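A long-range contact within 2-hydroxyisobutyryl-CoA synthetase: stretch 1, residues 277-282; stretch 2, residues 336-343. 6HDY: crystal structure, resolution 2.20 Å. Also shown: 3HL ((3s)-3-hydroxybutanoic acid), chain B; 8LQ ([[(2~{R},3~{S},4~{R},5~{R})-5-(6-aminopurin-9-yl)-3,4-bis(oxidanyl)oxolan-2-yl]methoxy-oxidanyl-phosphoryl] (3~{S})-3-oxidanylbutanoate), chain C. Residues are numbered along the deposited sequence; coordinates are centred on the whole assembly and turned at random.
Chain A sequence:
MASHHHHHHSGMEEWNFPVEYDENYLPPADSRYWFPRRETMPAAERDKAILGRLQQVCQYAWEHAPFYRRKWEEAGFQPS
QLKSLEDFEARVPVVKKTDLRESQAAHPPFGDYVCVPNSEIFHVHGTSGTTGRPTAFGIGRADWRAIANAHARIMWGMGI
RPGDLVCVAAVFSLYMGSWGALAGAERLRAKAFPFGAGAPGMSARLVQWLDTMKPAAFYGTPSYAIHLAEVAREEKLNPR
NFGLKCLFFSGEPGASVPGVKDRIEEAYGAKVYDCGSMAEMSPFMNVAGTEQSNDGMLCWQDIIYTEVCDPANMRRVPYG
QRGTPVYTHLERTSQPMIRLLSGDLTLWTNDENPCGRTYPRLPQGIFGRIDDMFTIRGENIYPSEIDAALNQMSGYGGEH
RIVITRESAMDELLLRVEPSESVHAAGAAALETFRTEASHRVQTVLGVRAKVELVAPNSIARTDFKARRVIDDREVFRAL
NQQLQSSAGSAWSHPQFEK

Stretch 1, residues 277-282: SMAEMS
Stretch 2, residues 336-343: PMIRLLSG

The contact is built by shape rather than polarity: no hydrogen bond crosses between the stretches, and 286 Å² of surface, both sides summed, is buried mainly by methionine and leucine side chains. The backbones run in opposite directions, since the closest CA pairs are Met278 with Ser342 (CA to CA 7.4 Å) and Met281 with Met337 (CA to CA 6.9 Å), spacings wide enough for side chains to fill the gap.

Stretch 1 has no regular helix or strand. Met278 is extended (phi/psi -141/159), and a type I turn follows from Ala279 to Ser282, with Glu280 at -64/-26 and Met281 at -97/22. Ser282 N donates to Ala279 O at 3.2 Å, and Ser282 OG donates to the same Ala279 O at 3.0 Å; Met281 N to Met278 O, 3.1 Å, is weak. In stretch 2, Arg339 has positive phi (63/54); Leu340 and Leu341 lie in a strand (-79/127 and -76/120). Leu340 points its CA-to-CB bond toward stretch 1 and Leu341 points away.

Leu340 (chi1 t, chi2 p) is the central bump, covered over 60 Å². Leu340 CD2 lies 3.7 Å from Met278 CE and 3.6 Å from Glu280 CB, while Leu340 CB meets Met281 CE at 3.1 Å, a very tight approach. Met281 (m, m, t) starts sideways, but its end comes nearer, and Met281 CE also reaches Met337 CB at 3.2 Å. This methyl therefore fills the hollow between Met337 and Leu340. Met337 (m, m, m) points toward the turn, placing Met337 CG 3.5 Å from Glu280 O.

At the other end, Met278 (m, t, chi3 -98°) lays Met278 SD 3.6 Å from Ser342 CA and Met278 CE 3.7 Å from Ser342 CB. Glu280 (m, p, chi3 1°) packs through CB, but its end leads away; Glu280 OE1 lies 3.9 Å from 8LQ OAD.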

# COMPACT_ATOMS: atom_id res chain seq x y z
N SER A 277 -8.45 -9.48 -15.41
CA SER A 277 -8.60 -8.93 -16.76
C SER A 277 -7.61 -7.78 -16.86
O SER A 277 -6.43 -8.01 -17.11
CB SER A 277 -10.04 -8.48 -17.01
OG SER A 277 -10.52 -7.61 -15.99
N MET A 278 -8.08 -6.54 -16.59
CA MET A 278 -7.32 -5.30 -16.67
C MET A 278 -7.68 -4.39 -15.53
O MET A 278 -8.75 -4.53 -14.95
CB MET A 278 -7.63 -4.58 -17.99
CG MET A 278 -7.54 -5.48 -19.22
SD MET A 278 -8.00 -4.59 -20.71
CE MET A 278 -9.40 -5.02 -20.86
N ALA A 279 -6.80 -3.43 -15.22
CA ALA A 279 -6.98 -2.42 -14.19
C ALA A 279 -8.12 -1.48 -14.56
O ALA A 279 -8.88 -1.06 -13.68
CB ALA A 279 -5.68 -1.63 -14.02
N GLU A 280 -8.25 -1.17 -15.87
CA GLU A 280 -9.33 -0.31 -16.41
C GLU A 280 -10.65 -1.03 -16.18
O GLU A 280 -11.68 -0.39 -16.06
CB GLU A 280 -9.17 -0.10 -17.93
CG GLU A 280 -8.01 0.76 -18.39
CD GLU A 280 -6.64 0.10 -18.41
OE1 GLU A 280 -6.53 -1.10 -18.06
OE2 GLU A 280 -5.66 0.80 -18.74
N MET A 281 -10.60 -2.36 -16.09
CA MET A 281 -11.76 -3.24 -15.91
C MET A 281 -12.03 -3.67 -14.46
O MET A 281 -12.71 -4.67 -14.28
CB MET A 281 -11.66 -4.47 -16.83
CG MET A 281 -11.69 -4.11 -18.28
SD MET A 281 -13.11 -3.05 -18.62
CE MET A 281 -12.90 -2.87 -20.14
N SER A 282 -11.53 -2.92 -13.44
CA SER A 282 -11.86 -3.28 -12.05
C SER A 282 -13.38 -3.21 -11.94
O SER A 282 -13.95 -2.26 -12.47
CB SER A 282 -11.22 -2.35 -11.04
OG SER A 282 -9.81 -2.36 -11.19
N PRO A 336 -16.83 4.24 -16.89
CA PRO A 336 -17.29 2.92 -17.37
C PRO A 336 -16.65 2.57 -18.71
O PRO A 336 -16.52 3.43 -19.58
CB PRO A 336 -18.82 3.07 -17.47
CG PRO A 336 -19.05 4.52 -17.67
CD PRO A 336 -17.93 5.24 -16.94
N MET A 337 -16.18 1.35 -18.82
CA MET A 337 -15.53 0.85 -20.03
C MET A 337 -16.54 0.07 -20.85
O MET A 337 -17.13 -0.90 -20.35
CB MET A 337 -14.34 -0.06 -19.68
CG MET A 337 -13.15 0.63 -19.05
SD MET A 337 -12.34 1.98 -19.94
CE MET A 337 -12.42 1.52 -21.49
N ILE A 338 -16.79 0.52 -22.08
CA ILE A 338 -17.74 -0.13 -22.97
C ILE A 338 -17.00 -0.64 -24.19
O ILE A 338 -16.61 0.13 -25.07
CB ILE A 338 -19.00 0.74 -23.32
CG1 ILE A 338 -19.65 1.32 -22.04
CG2 ILE A 338 -20.01 -0.08 -24.13
CD1 ILE A 338 -20.58 2.42 -22.28
N ARG A 339 -16.82 -1.95 -24.23
CA ARG A 339 -16.12 -2.66 -25.29
C ARG A 339 -14.66 -2.23 -25.35
O ARG A 339 -14.17 -1.84 -26.40
CB ARG A 339 -16.87 -2.59 -26.65
CG ARG A 339 -17.97 -3.62 -26.69
CD ARG A 339 -18.81 -3.67 -27.94
NE ARG A 339 -18.06 -3.72 -29.19
CZ ARG A 339 -17.62 -4.82 -29.78
NH1 ARG A 339 -17.77 -6.00 -29.20
NH2 ARG A 339 -16.99 -4.75 -30.95
N LEU A 340 -13.96 -2.31 -24.21
CA LEU A 340 -12.52 -2.03 -24.20
C LEU A 340 -11.77 -3.25 -24.73
O LEU A 340 -11.98 -4.38 -24.27
CB LEU A 340 -11.99 -1.61 -22.81
CG LEU A 340 -10.45 -1.45 -22.61
CD1 LEU A 340 -9.91 -0.22 -23.36
CD2 LEU A 340 -10.09 -1.36 -21.12
N LEU A 341 -10.91 -2.99 -25.73
CA LEU A 341 -10.05 -3.97 -26.37
C LEU A 341 -8.87 -4.27 -25.42
O LEU A 341 -8.16 -3.35 -25.02
CB LEU A 341 -9.57 -3.42 -27.73
CG LEU A 341 -8.51 -4.23 -28.51
CD1 LEU A 341 -9.02 -5.62 -28.85
CD2 LEU A 341 -8.10 -3.50 -29.78
N SER A 342 -8.71 -5.54 -25.00
CA SER A 342 -7.63 -5.91 -24.07
C SER A 342 -6.29 -5.98 -24.75
O SER A 342 -5.28 -5.59 -24.16
CB SER A 342 -7.93 -7.24 -23.39
OG SER A 342 -7.82 -8.31 -24.32
N GLY A 343 -6.29 -6.47 -25.99
CA GLY A 343 -5.10 -6.70 -26.78
C GLY A 343 -4.44 -8.01 -26.39
O GLY A 343 -3.28 -8.25 -26.74
CA 3HL B . -4.20 -6.30 -13.48
CB 3HL B . -4.91 -5.02 -12.99
OG1 3HL B . -6.13 -5.27 -12.30
CG2 3HL B . -4.05 -4.23 -12.05
C 3HL B . -5.01 -7.50 -13.03
OA 3HL B . -5.10 -7.75 -11.84
OB 3HL B . -5.75 -8.10 -14.00
N9 8LQ C . -2.88 -10.07 -17.16
C8 8LQ C . -3.52 -9.70 -16.05
N7 8LQ C . -4.01 -10.78 -15.45
C5 8LQ C . -3.69 -11.84 -16.22
C6 8LQ C . -3.88 -13.17 -16.08
N6 8LQ C . -4.56 -13.61 -15.03
N1 8LQ C . -3.43 -14.05 -17.00
C2 8LQ C . -2.71 -13.61 -18.11
N3 8LQ C . -2.46 -12.24 -18.19
C4 8LQ C . -2.98 -11.40 -17.27
CAA 8LQ C . -5.19 -5.19 -11.91
CAZ 8LQ C . -5.07 -6.70 -12.23
OAE 8LQ C . -3.96 -7.25 -11.52
CAL 8LQ C . -4.87 -6.97 -13.73
CAS 8LQ C . -3.66 -6.20 -14.27
OAC 8LQ C . -2.53 -6.61 -14.07
OAQ 8LQ C . -3.96 -5.00 -14.90
PBC 8LQ C . -2.89 -4.19 -15.78
OAH 8LQ C . -1.77 -3.76 -14.75
OAD 8LQ C . -3.48 -3.05 -16.50
O5' 8LQ C . -2.35 -5.26 -16.81
C5' 8LQ C . -3.33 -5.95 -17.59
C4' 8LQ C . -2.65 -6.95 -18.49
O4' 8LQ C . -1.90 -7.90 -17.68
C3' 8LQ C . -3.70 -7.74 -19.14
O3' 8LQ C . -4.16 -7.06 -20.35
C2' 8LQ C . -2.95 -9.03 -19.45
O2' 8LQ C . -2.01 -8.86 -20.58
C1' 8LQ C . -2.16 -9.22 -18.17